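Sortase B (Clostridium perfringens, PDB 5YFK) is a class B sortase, a cysteine transpeptidase that probably cleaves a sorting signal and joins surface proteins to the cell wall. Local coordinates at residues F57-P69 against N117-N129. The protein carries 1 engineered substitution. Residues are numbered along the deposited sequence; the frame is centred on the assembly and turned at random.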
loop_
_atom_site.group_PDB
_atom_site.type_symbol
_atom_site.label_atom_id
_atom_site.label_comp_id
_atom_site.label_asym_id
_atom_site.label_seq_id
_atom_site.Cartn_x
_atom_site.Cartn_y
_atom_site.Cartn_z
ATOM N N PHE A 57 -2.761 -2.967 -9.530
ATOM C CA PHE A 57 -1.785 -3.955 -9.108
ATOM C C PHE A 57 -2.289 -4.742 -7.898
ATOM O O PHE A 57 -3.300 -4.384 -7.279
ATOM C CB PHE A 57 -0.416 -3.291 -8.791
ATOM C CG PHE A 57 -0.489 -2.171 -7.787
ATOM C CD1 PHE A 57 -0.262 -2.415 -6.445
ATOM C CD2 PHE A 57 -0.584 -0.851 -8.211
ATOM C CE1 PHE A 57 -0.311 -1.381 -5.516
ATOM C CE2 PHE A 57 -0.530 0.201 -7.297
ATOM C CZ PHE A 57 -0.353 -0.068 -5.942
ATOM N N TRP A 58 -1.544 -5.779 -7.530
ATOM C CA TRP A 58 -1.850 -6.557 -6.344
ATOM C C TRP A 58 -0.816 -6.233 -5.241
ATOM O O TRP A 58 0.362 -5.995 -5.517
ATOM C CB TRP A 58 -1.831 -8.058 -6.667
ATOM C CG TRP A 58 -2.467 -8.898 -5.583
ATOM C CD1 TRP A 58 -1.924 -9.237 -4.377
ATOM C CD2 TRP A 58 -3.820 -9.353 -5.549
ATOM N NE1 TRP A 58 -2.829 -9.931 -3.632
ATOM C CE2 TRP A 58 -4.037 -9.916 -4.275
ATOM C CE3 TRP A 58 -4.893 -9.253 -6.440
ATOM C CZ2 TRP A 58 -5.207 -10.550 -3.949
ATOM C CZ3 TRP A 58 -6.073 -9.874 -6.112
ATOM C CH2 TRP A 58 -6.232 -10.502 -4.863
ATOM N N ILE A 59 -1.284 -6.180 -4.012
ATOM C CA ILE A 59 -0.395 -5.962 -2.866
ATOM C C ILE A 59 -0.533 -7.121 -1.880
ATOM O O ILE A 59 -1.638 -7.509 -1.486
ATOM C CB ILE A 59 -0.714 -4.609 -2.174
ATOM C CG1 ILE A 59 0.296 -4.295 -1.074
ATOM C CG2 ILE A 59 -2.114 -4.573 -1.623
ATOM C CD1 ILE A 59 0.224 -2.857 -0.572
ATOM N N LYS A 60 0.612 -7.547 -1.362
ATOM C CA LYS A 60 0.667 -8.487 -0.286
ATOM C C LYS A 60 1.727 -8.060 0.707
ATOM O O LYS A 60 2.885 -7.833 0.332
ATOM C CB LYS A 60 0.975 -9.893 -0.829
ATOM C CG LYS A 60 1.197 -10.956 0.252
ATOM C CD LYS A 60 -0.060 -11.227 1.050
ATOM C CE LYS A 60 0.232 -11.670 2.479
ATOM N NZ LYS A 60 -0.964 -11.482 3.347
ATOM N N VAL A 61 1.372 -8.105 1.984
ATOM C CA VAL A 61 2.309 -7.695 3.034
ATOM C C VAL A 61 2.657 -8.861 3.927
ATOM O O VAL A 61 1.795 -9.525 4.501
ATOM C CB VAL A 61 1.815 -6.498 3.861
ATOM C CG1 VAL A 61 2.826 -6.149 4.964
ATOM C CG2 VAL A 61 1.599 -5.289 2.955
ATOM N N GLU A 62 3.953 -9.137 3.976
ATOM C CA GLU A 62 4.475 -10.309 4.646
ATOM C C GLU A 62 4.031 -10.294 6.082
ATOM O O GLU A 62 4.029 -9.244 6.736
ATOM C CB GLU A 62 6.013 -10.274 4.579
ATOM C CG GLU A 62 6.733 -11.184 5.559
ATOM C CD GLU A 62 8.262 -11.098 5.434
ATOM O OE1 GLU A 62 8.802 -9.975 5.329
ATOM O OE2 GLU A 62 8.935 -12.146 5.540
ATOM N N GLY A 63 3.549 -11.450 6.535
ATOM C CA GLY A 63 3.196 -11.674 7.927
ATOM C C GLY A 63 1.852 -11.129 8.369
ATOM O O GLY A 63 1.598 -10.990 9.562
ATOM N N THR A 64 1.046 -10.689 7.403
ATOM C CA THR A 64 -0.262 -10.087 7.671
ATOM C C THR A 64 -1.309 -10.709 6.759
ATOM O O THR A 64 -0.993 -11.550 5.904
ATOM C CB THR A 64 -0.279 -8.581 7.345
ATOM O OG1 THR A 64 -0.245 -8.431 5.918
ATOM C CG2 THR A 64 0.901 -7.874 7.983
ATOM N N ASN A 65 -2.552 -10.324 6.992
ATOM C CA ASN A 65 -3.658 -10.650 6.093
ATOM C C ASN A 65 -3.911 -9.603 5.025
ATOM O O ASN A 65 -4.964 -9.609 4.391
ATOM C CB ASN A 65 -4.941 -10.890 6.875
ATOM C CG ASN A 65 -5.459 -9.644 7.568
ATOM O OD1 ASN A 65 -4.755 -8.660 7.719
ATOM N ND2 ASN A 65 -6.725 -9.679 7.952
ATOM N N ILE A 66 -2.910 -8.782 4.761
ATOM C CA ILE A 66 -2.998 -7.802 3.694
ATOM C C ILE A 66 -2.593 -8.452 2.367
ATOM O O ILE A 66 -1.432 -8.768 2.114
ATOM C CB ILE A 66 -2.171 -6.542 3.989
ATOM C CG1 ILE A 66 -2.629 -5.899 5.291
ATOM C CG2 ILE A 66 -2.322 -5.524 2.851
ATOM C CD1 ILE A 66 -1.627 -4.897 5.809
ATOM N N ASP A 67 -3.592 -8.685 1.537
ATOM C CA ASP A 67 -3.496 -9.561 0.373
ATOM C C ASP A 67 -4.660 -9.215 -0.548
ATOM O O ASP A 67 -5.756 -9.818 -0.479
ATOM C CB ASP A 67 -3.583 -11.025 0.804
ATOM C CG ASP A 67 -3.191 -11.990 -0.287
ATOM O OD1 ASP A 67 -2.881 -11.565 -1.417
ATOM O OD2 ASP A 67 -3.185 -13.205 0.009
ATOM N N PHE A 68 -4.482 -8.145 -1.321
ATOM C CA PHE A 68 -5.597 -7.486 -1.974
ATOM C C PHE A 68 -5.257 -7.026 -3.390
ATOM O O PHE A 68 -4.153 -6.534 -3.647
ATOM C CB PHE A 68 -6.022 -6.255 -1.166
ATOM C CG PHE A 68 -6.516 -6.572 0.219
ATOM C CD1 PHE A 68 -7.725 -7.212 0.399
ATOM C CD2 PHE A 68 -5.812 -6.157 1.331
ATOM C CE1 PHE A 68 -8.189 -7.493 1.670
ATOM C CE2 PHE A 68 -6.260 -6.446 2.598
ATOM C CZ PHE A 68 -7.461 -7.098 2.764
ATOM N N PRO A 69 -6.311 -6.863 -4.213
ATOM C CA PRO A 69 -6.203 -6.011 -5.392
ATOM C C PRO A 69 -6.273 -4.518 -5.022
ATOM O O PRO A 69 -6.793 -4.168 -3.976
ATOM C CB PRO A 69 -7.436 -6.424 -6.215
ATOM C CG PRO A 69 -8.437 -6.778 -5.168
ATOM C CD PRO A 69 -7.674 -7.401 -4.031
ATOM N N ASN A 117 -11.801 -4.310 12.834
ATOM C CA ASN A 117 -12.212 -5.702 12.782
ATOM C C ASN A 117 -11.206 -6.544 12.001
ATOM O O ASN A 117 -11.566 -7.549 11.382
ATOM C CB ASN A 117 -13.570 -5.810 12.113
ATOM C CG ASN A 117 -13.479 -5.645 10.617
ATOM O OD1 ASN A 117 -12.936 -4.654 10.141
ATOM N ND2 ASN A 117 -13.797 -6.703 9.889
ATOM N N ASP A 118 -9.953 -6.110 11.986
ATOM C CA ASP A 118 -8.896 -6.948 11.427
ATOM C C ASP A 118 -9.057 -7.197 9.922
ATOM O O ASP A 118 -8.907 -8.320 9.442
ATOM C CB ASP A 118 -8.886 -8.283 12.162
ATOM C CG ASP A 118 -7.517 -8.906 12.206
ATOM O OD1 ASP A 118 -6.560 -8.220 11.815
ATOM O OD2 ASP A 118 -7.417 -10.096 12.577
ATOM N N THR A 119 -9.438 -6.166 9.175
ATOM C CA THR A 119 -9.555 -6.279 7.721
ATOM C C THR A 119 -8.962 -5.062 7.011
ATOM O O THR A 119 -8.715 -4.060 7.640
ATOM C CB THR A 119 -11.021 -6.409 7.267
ATOM O OG1 THR A 119 -11.759 -5.245 7.671
ATOM C CG2 THR A 119 -11.651 -7.663 7.864
ATOM N N MET A 120 -8.784 -5.181 5.696
ATOM C CA MET A 120 -8.219 -4.106 4.854
ATOM C C MET A 120 -6.812 -3.786 5.354
ATOM O O MET A 120 -5.978 -4.696 5.410
ATOM C CB MET A 120 -9.115 -2.891 4.801
ATOM C CG MET A 120 -10.552 -3.241 4.383
ATOM S SD MET A 120 -10.750 -4.415 3.004
ATOM C CE MET A 120 -10.358 -3.409 1.584
ATOM N N PHE A 121 -6.562 -2.542 5.729
ATOM C CA PHE A 121 -5.203 -2.135 6.216
ATOM C C PHE A 121 -5.109 -2.084 7.756
ATOM O O PHE A 121 -4.092 -1.603 8.310
ATOM C CB PHE A 121 -4.794 -0.776 5.620
ATOM C CG PHE A 121 -3.938 -0.845 4.360
ATOM C CD1 PHE A 121 -3.858 -1.996 3.586
ATOM C CD2 PHE A 121 -3.483 0.349 3.781
ATOM C CE1 PHE A 121 -3.124 -2.023 2.395
ATOM C CE2 PHE A 121 -2.733 0.328 2.612
ATOM C CZ PHE A 121 -2.560 -0.858 1.909
ATOM N N ALA A 122 -6.036 -2.741 8.464
ATOM C CA ALA A 122 -5.951 -2.788 9.931
ATOM C C ALA A 122 -4.558 -3.214 10.373
ATOM O O ALA A 122 -3.980 -2.652 11.305
ATOM C CB ALA A 122 -6.986 -3.751 10.499
ATOM N N GLN A 123 -4.029 -4.253 9.740
ATOM C CA GLN A 123 -2.779 -4.851 10.223
ATOM C C GLN A 123 -1.533 -4.063 9.979
ATOM O O GLN A 123 -0.481 -4.378 10.549
ATOM C CB GLN A 123 -2.636 -6.300 9.740
ATOM C CG GLN A 123 -3.639 -7.186 10.437
ATOM C CD GLN A 123 -3.289 -8.660 10.354
ATOM O OE1 GLN A 123 -2.309 -9.051 9.699
ATOM N NE2 GLN A 123 -4.197 -9.484 10.846
ATOM N N ILE A 124 -1.650 -2.933 9.282
ATOM C CA ILE A 124 -0.534 -1.974 9.248
ATOM C C ILE A 124 -0.104 -1.525 10.647
ATOM O O ILE A 124 1.093 -1.324 10.933
ATOM C CB ILE A 124 -0.910 -0.738 8.396
ATOM C CG1 ILE A 124 -1.183 -1.137 6.946
ATOM C CG2 ILE A 124 0.167 0.309 8.501
ATOM C CD1 ILE A 124 -0.057 -1.789 6.186
ATOM N N LYS A 125 -1.043 -1.572 11.580
ATOM C CA LYS A 125 -0.785 -1.125 12.952
ATOM C C LYS A 125 0.215 -2.056 13.677
ATOM O O LYS A 125 0.986 -1.605 14.546
ATOM C CB LYS A 125 -2.121 -1.058 13.694
ATOM C CG LYS A 125 -2.675 -2.408 14.138
ATOM C CD LYS A 125 -4.066 -2.258 14.732
ATOM C CE LYS A 125 -4.565 -3.565 15.334
ATOM N NZ LYS A 125 -4.091 -3.714 16.733
ATOM N N HIS A 126 0.447 -3.225 13.092
ATOM C CA HIS A 126 1.334 -4.202 13.745
ATOM C C HIS A 126 2.757 -3.713 13.617
ATOM O O HIS A 126 3.620 -4.065 14.412
ATOM C CB HIS A 126 1.211 -5.569 13.099
ATOM C CG HIS A 126 -0.065 -6.287 13.403
ATOM N ND1 HIS A 126 -0.355 -7.524 12.870
ATOM C CD2 HIS A 126 -1.066 -6.013 14.277
ATOM C CE1 HIS A 126 -1.532 -7.931 13.320
ATOM N NE2 HIS A 126 -1.963 -7.056 14.209
ATOM N N PHE A 127 3.018 -2.889 12.607
ATOM C CA PHE A 127 4.369 -2.407 12.371
ATOM C C PHE A 127 4.845 -1.422 13.430
ATOM O O PHE A 127 6.050 -1.172 13.545
ATOM C CB PHE A 127 4.465 -1.820 10.965
ATOM C CG PHE A 127 4.504 -2.864 9.902
ATOM C CD1 PHE A 127 5.653 -3.618 9.716
ATOM C CD2 PHE A 127 3.355 -3.212 9.205
ATOM C CE1 PHE A 127 5.687 -4.662 8.814
ATOM C CE2 PHE A 127 3.381 -4.248 8.281
ATOM C CZ PHE A 127 4.559 -4.943 8.050
ATOM N N LYS A 128 3.938 -0.983 14.307
ATOM C CA LYS A 128 4.341 -0.107 15.430
ATOM C C LYS A 128 5.023 -0.858 16.575
ATOM O O LYS A 128 5.647 -0.243 17.465
ATOM C CB LYS A 128 3.137 0.647 15.974
ATOM C CG LYS A 128 2.620 1.737 15.038
ATOM C CD LYS A 128 1.147 2.051 15.310
ATOM C CE LYS A 128 0.910 2.529 16.720
ATOM N NZ LYS A 128 -0.540 2.659 16.988
ATOM N N ASN A 129 4.976 -2.181 16.487
ATOM C CA ASN A 129 5.669 -3.076 17.426
ATOM C C ASN A 129 7.041 -3.461 16.885
ATOM O O ASN A 129 7.156 -3.883 15.734
ATOM C CB ASN A 129 4.804 -4.330 17.658
ATOM C CG ASN A 129 5.539 -5.412 18.454
ATOM O OD1 ASN A 129 6.429 -6.087 17.943
ATOM N ND2 ASN A 129 5.149 -5.584 19.704
HETATM O O HOH W 1 -0.244 -9.606 11.054
HETATM O O HOH W 2 -5.584 -5.924 7.866
#
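Gln123, in the 3-10 segment 122-128, lies over Thr64 and Asn65 in the loop between strands 55-61 and 67-72. Its CB faces Thr64 CB, and Gln123 CG passes Asn65 OD1 at 3.3 Å. An extended chain beyond CG (chi2 -162°) carries the amide across that of Asn65, the two planes 26° apart. Gln123 CD sits against Asn65 OD1, 3.0 Å away. At the tip, Gln123 OE1 lies against Thr64 CB (3.1 Å), accepts from Asn65 N at 3.0 Å, the donor standing above the carbonyl plane, and takes a second bond from a water shared with Gly63 O and His126 ND1. Gln123 NE2 donates to Asp118 OD1, 2.8 Å away on the syn side of the carboxylate, so both ends of the amide are held and its rotation is fixed. Asn65 ND2 donates to Asp118 O (3.0 Å), which lies nearly in its amide plane, while another water joins Asn65 OD1 to Met120 O and Gln123 N. Beneath this polar layer Ile66 splits its branches, CD1 meeting Ile124 CD1 at 3.5 Å and CG2 touching Phe121 CE1. Val61 CG1 abuts the edge of the Phe127 ring, and Met120 SD makes an oblique Met-aromatic contact with Phe68, 4.7 Å from the ring centroid. Met120 also lies beside His113, the predicted catalytic histidine. The sortase hairpin thus packs against segment 122-128, preceding helix 130-135; Ile124 there rests on strands 203-210 and 216-225.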